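Local coordinates for putative isohexenylglutaconyl-CoA hydratase (Pseudomonas aeruginosa, PDB 4ZU2) that hydrates isohexenylglutaconyl-CoA in the breakdown of acyclic terpenes such as citronellate, as a member of the crotonase (enoyl-CoA hydratase/isomerase) family, at the interface of chains A and B. Residues are numbered along the deposited sequence; one frame, centred on the assembly and turned at random. Chains: chain A/B, Putative isohexenylglutaconyl-CoA hydratase.

Contact 1: the interface of chains A and B. Residues chain A 140, 166-167; chain B 104, 125, 211-212, 215-216, 219.
The C-terminal end of helix 159-168 of chain A is set against helix 209-221 of chain B, a packing between two of the three subunits of the deposited assembly, probably the trimer usual in the crotonase family, and A:Leu167 is the residue pushed into the neighbour. With CG anti to the carbonyl carbon (chi1 -53°), its two methyl groups fork over different partners. CD2 of A:Leu167 drops onto the first turns of the B helix, 3.3 Å from the backbone O of B:Asn212. CD1 of A:Leu167 lies against a carboxylate, 3.6 Å from OD1 of B:Asp125, and is flanked by the aliphatic CG of B:Lys216. The CB of A:Leu167 meets CD1 of B:Leu104, a methyl from the start of strand 104-109, at 3.6 Å. The leucine thus illustrates how an apolar branch can sit in a polar frame when that frame is tied to itself: B:Lys216 reaches along an extended chain to put NZ 2.8 Å from OD2 of B:Asp125, on the syn lone pair, and this salt bridge probably steadies the wall that CD1 touches.

The side-chain amide of B:Asn212 faces the A backbone. Its ND2 gives a weak hydrogen bond to the carbonyl O of A:Leu167. OG1 of A:Thr140 donates mainly to the carbonyl O of A:Ala166 at 3.3 Å, nearly in line with the C=O, which links the 3-10 helix 139-142 to helix 159-168 within chain A. Its one hydrogen can serve OD1 of B:Asn212 only weakly or in alternation, and the two side chains cross at about a right angle.

Beyond the amide, B:Thr215 turns CG2 toward CB of A:Ala166, with CD1 of B:Leu219 alongside. OG1 of B:Thr215, anti to the carbonyl carbon (chi1 -66°), donates back to the helix carbonyl O of B:Ala211 at 2.8 Å. That OG1 of B:Thr215 also stands 3.3 Å from the methyl CG2 of A:Thr140.

Contact 2: the interface of chains A and B. Residues chain A 160-161, 164, 168; chain B 125-126, 184-185.
Helix 159-168 of chain A meets two pieces of chain B: the loop residue B:His184 running into strand 185-187, and the loop at B:Asp125 leading into strand 126-130. B:His184 makes the polar link. NE2 of B:His184 donates to the backbone carbonyl O of A:Thr160 over 2.7 Å, in a nearly straight bond (170° at the hydrogen). The oxygen lies in the plane of the imidazole, so the ring meets it edge on, yet the N-H arrives well above the carbonyl plane and off the lone pairs. The geometry suggests a proton on NE2, although protonation itself is not seen, at NE2 or at ND1.

Other side chains close around the same ring. The methyl CG2 of A:Thr160 rests 3.8 Å from CE1 of B:His184. On the CD2 side OE1 of A:Gln161 lies 3.6 Å from CD2 of B:His184, the amide plane standing almost perpendicular to the ring. A:Arg164 passes the histidine in the opposite direction, and CD of A:Arg164 lies 3.6 Å from CD2 of B:His184. Here CG is anti to the backbone N (chi1 178°) and the chain bends at chi3, which carries the guanidinium past the ring and on toward B:Phe185. The CD2 edge of the histidine lies in the guanidinium plane, with the two planes 72° apart, so these groups do not stack. At the far end NH1 of A:Arg164 approaches CZ of B:Phe185 at 4.0 Å, tip to rim. From the middle of the arginine chain, CD lies near CE2 of the same ring.

Behind the arginine, B:Val126 presents CG2 toward the aliphatic chain, more loosely, and the carbonyl O of B:Asp125 faces CB of A:Arg164. The nearby guanidinium might disfavour a second proton on the imidazole. In the fold, this is one side of helix 159-168 laid over the starts of strands 126-130 and 185-187 in the adjoining subunit.

Contact 1: the interface of chains A and B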
loop_
_atom_site.group_PDB
_atom_site.type_symbol
_atom_site.label_atom_id
_atom_site.label_comp_id
_atom_site.label_asym_id
_atom_site.label_seq_id
_atom_site.Cartn_x
_atom_site.Cartn_y
_atom_site.Cartn_z
ATOM N N THR A 140 -10.609 15.754 13.317
ATOM C CA THR A 140 -12.009 16.030 12.925
ATOM C C THR A 140 -12.995 15.928 14.112
ATOM O O THR A 140 -14.142 16.334 13.980
ATOM C CB THR A 140 -12.504 15.086 11.851
ATOM O OG1 THR A 140 -12.521 13.766 12.391
ATOM C CG2 THR A 140 -11.633 15.141 10.602
ATOM N N ALA A 166 -8.743 8.668 10.284
ATOM C CA ALA A 166 -9.035 10.052 10.066
ATOM C C ALA A 166 -10.526 10.435 10.230
ATOM O O ALA A 166 -10.849 11.501 10.741
ATOM C CB ALA A 166 -8.551 10.454 8.682
ATOM N N LEU A 167 -11.417 9.586 9.743
ATOM C CA LEU A 167 -12.830 9.900 9.748
ATOM C C LEU A 167 -13.604 9.382 11.007
ATOM O O LEU A 167 -14.814 9.587 11.095
ATOM C CB LEU A 167 -13.462 9.384 8.470
ATOM C CG LEU A 167 -12.719 9.867 7.213
ATOM C CD1 LEU A 167 -13.260 9.176 5.985
ATOM C CD2 LEU A 167 -12.773 11.420 7.072
ATOM N N LEU B 104 -19.324 9.112 6.011
ATOM C CA LEU B 104 -18.580 7.898 6.339
ATOM C C LEU B 104 -19.374 6.696 5.857
ATOM O O LEU B 104 -20.538 6.561 6.193
ATOM C CB LEU B 104 -18.307 7.791 7.837
ATOM C CG LEU B 104 -17.520 6.551 8.303
ATOM C CD1 LEU B 104 -16.070 6.859 8.378
ATOM C CD2 LEU B 104 -18.007 6.014 9.677
ATOM N N ASP B 125 -15.368 3.306 3.948
ATOM C CA ASP B 125 -14.389 3.796 4.908
ATOM C C ASP B 125 -14.210 2.756 6.008
ATOM O O ASP B 125 -13.150 2.660 6.632
ATOM C CB ASP B 125 -14.816 5.169 5.481
ATOM C CG ASP B 125 -15.019 6.204 4.392
ATOM O OD1 ASP B 125 -14.029 6.515 3.673
ATOM O OD2 ASP B 125 -16.166 6.710 4.273
ATOM N N ALA B 211 -15.925 18.696 8.582
ATOM C CA ALA B 211 -14.551 18.319 8.805
ATOM C C ALA B 211 -14.253 16.961 8.178
ATOM O O ALA B 211 -13.191 16.790 7.594
ATOM C CB ALA B 211 -14.236 18.286 10.293
ATOM N N ASN B 212 -15.188 16.017 8.297
ATOM C CA ASN B 212 -14.991 14.677 7.743
ATOM C C ASN B 212 -14.963 14.695 6.210
ATOM O O ASN B 212 -14.139 14.042 5.590
ATOM C CB ASN B 212 -16.094 13.719 8.200
ATOM C CG ASN B 212 -15.673 12.819 9.347
ATOM O OD1 ASN B 212 -14.529 12.842 9.856
ATOM N ND2 ASN B 212 -16.625 12.033 9.795
ATOM N N THR B 215 -11.605 16.234 4.903
ATOM C CA THR B 215 -10.495 15.364 5.219
ATOM C C THR B 215 -10.465 14.229 4.222
ATOM O O THR B 215 -9.391 13.854 3.691
ATOM C CB THR B 215 -10.631 14.822 6.617
ATOM O OG1 THR B 215 -10.505 15.904 7.552
ATOM C CG2 THR B 215 -9.543 13.780 6.900
ATOM N N LYS B 216 -11.656 13.705 3.960
ATOM C CA LYS B 216 -11.832 12.606 3.056
ATOM C C LYS B 216 -11.337 12.968 1.681
ATOM O O LYS B 216 -10.526 12.219 1.101
ATOM C CB LYS B 216 -13.290 12.138 2.940
ATOM C CG LYS B 216 -13.386 10.723 2.363
ATOM C CD LYS B 216 -14.803 10.344 1.912
ATOM C CE LYS B 216 -14.993 8.842 1.918
ATOM N NZ LYS B 216 -16.397 8.436 2.094
ATOM N N LEU B 219 -7.550 12.937 1.557
ATOM C CA LEU B 219 -6.962 11.597 1.529
ATOM C C LEU B 219 -7.093 11.014 0.115
ATOM O O LEU B 219 -6.114 10.529 -0.457
ATOM C CB LEU B 219 -7.671 10.668 2.491
ATOM C CG LEU B 219 -7.753 10.948 3.990
ATOM C CD1 LEU B 219 -8.791 10.017 4.642
ATOM C CD2 LEU B 219 -6.447 10.706 4.577
#

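Contact 2: the interface of chains A and B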
loop_
_atom_site.group_PDB
_atom_site.type_symbol
_atom_site.label_atom_id
_atom_site.label_comp_id
_atom_site.label_asym_id
_atom_site.label_seq_id
_atom_site.Cartn_x
_atom_site.Cartn_y
_atom_site.Cartn_z
ATOM N N THR A 160 -6.744 2.704 2.867
ATOM C CA THR A 160 -7.791 1.870 3.448
ATOM C C THR A 160 -7.748 2.040 4.958
ATOM O O THR A 160 -8.776 2.180 5.601
ATOM C CB THR A 160 -7.647 0.400 3.043
ATOM O OG1 THR A 160 -7.757 0.296 1.614
ATOM C CG2 THR A 160 -8.735 -0.481 3.740
ATOM N N GLN A 161 -6.547 2.101 5.515
ATOM C CA GLN A 161 -6.462 2.319 6.926
ATOM C C GLN A 161 -6.618 3.778 7.302
ATOM O O GLN A 161 -7.143 4.073 8.356
ATOM C CB GLN A 161 -5.183 1.742 7.475
ATOM C CG GLN A 161 -5.232 0.234 7.563
ATOM C CD GLN A 161 -6.347 -0.257 8.437
ATOM O OE1 GLN A 161 -6.991 0.503 9.185
ATOM N NE2 GLN A 161 -6.571 -1.530 8.378
ATOM N N ARG A 164 -10.158 5.288 7.899
ATOM C CA ARG A 164 -10.817 4.928 9.146
ATOM C C ARG A 164 -10.267 5.760 10.280
ATOM O O ARG A 164 -11.029 6.271 11.057
ATOM C CB ARG A 164 -10.641 3.436 9.491
ATOM C CG ARG A 164 -11.272 3.029 10.816
ATOM C CD ARG A 164 -11.206 1.515 11.087
ATOM N NE ARG A 164 -9.929 1.113 11.644
ATOM C CZ ARG A 164 -9.548 1.292 12.907
ATOM N NH1 ARG A 164 -10.348 1.862 13.779
ATOM N NH2 ARG A 164 -8.358 0.875 13.308
ATOM N N THR A 168 -12.896 8.739 11.949
ATOM C CA THR A 168 -13.490 8.213 13.190
ATOM C C THR A 168 -12.688 8.680 14.428
ATOM O O THR A 168 -13.088 8.436 15.545
ATOM C CB THR A 168 -13.620 6.596 13.181
ATOM O OG1 THR A 168 -12.333 5.969 13.287
ATOM C CG2 THR A 168 -14.301 6.097 11.938
ATOM N N ASP B 125 -15.368 3.306 3.948
ATOM C CA ASP B 125 -14.389 3.796 4.908
ATOM C C ASP B 125 -14.210 2.756 6.008
ATOM O O ASP B 125 -13.150 2.660 6.632
ATOM C CB ASP B 125 -14.816 5.169 5.481
ATOM C CG ASP B 125 -15.019 6.204 4.392
ATOM O OD1 ASP B 125 -14.029 6.515 3.673
ATOM O OD2 ASP B 125 -16.166 6.710 4.273
ATOM N N VAL B 126 -15.273 1.992 6.281
ATOM C CA VAL B 126 -15.191 0.945 7.305
ATOM C C VAL B 126 -15.956 -0.307 6.888
ATOM O O VAL B 126 -17.119 -0.228 6.542
ATOM C CB VAL B 126 -15.711 1.411 8.681
ATOM C CG1 VAL B 126 -15.330 0.381 9.753
ATOM C CG2 VAL B 126 -15.180 2.812 9.030
ATOM N N HIS B 184 -11.700 -3.978 7.780
ATOM C CA HIS B 184 -11.090 -3.471 9.004
ATOM C C HIS B 184 -11.397 -4.379 10.196
ATOM O O HIS B 184 -10.555 -4.584 11.086
ATOM C CB HIS B 184 -11.590 -2.052 9.285
ATOM C CG HIS B 184 -11.305 -1.087 8.175
ATOM N ND1 HIS B 184 -12.100 -0.988 7.051
ATOM C CD2 HIS B 184 -10.302 -0.194 8.011
ATOM C CE1 HIS B 184 -11.599 -0.067 6.244
ATOM N NE2 HIS B 184 -10.514 0.432 6.808
ATOM N N PHE B 185 -12.599 -4.943 10.212
ATOM C CA PHE B 185 -12.958 -5.852 11.310
ATOM C C PHE B 185 -13.499 -7.215 10.851
ATOM O O PHE B 185 -14.052 -7.345 9.756
ATOM C CB PHE B 185 -13.961 -5.172 12.237
ATOM C CG PHE B 185 -13.503 -3.845 12.753
ATOM C CD1 PHE B 185 -12.650 -3.759 13.831
ATOM C CD2 PHE B 185 -13.942 -2.673 12.161
ATOM C CE1 PHE B 185 -12.243 -2.533 14.309
ATOM C CE2 PHE B 185 -13.526 -1.444 12.628
ATOM C CZ PHE B 185 -12.676 -1.380 13.708
#

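Contact 1 and contact 2 are neighbouring stretches of one subunit interface, their C-alpha centres about 11 Å apart. Both draw on helix 159-168 of chain A, and B:Asp125 belongs to each, its carboxylate serving contact 1 and its backbone carbonyl contact 2. One helix is thereby held at its C-terminal end by the B helix 209-221 and along its length by the B strand starts. Since the interface is not an exact two-fold and the deposited assembly holds three copies, each subunit could offer the A-type surface to one neighbour and the B-type surface to the other, which would fit a closed three-membered ring.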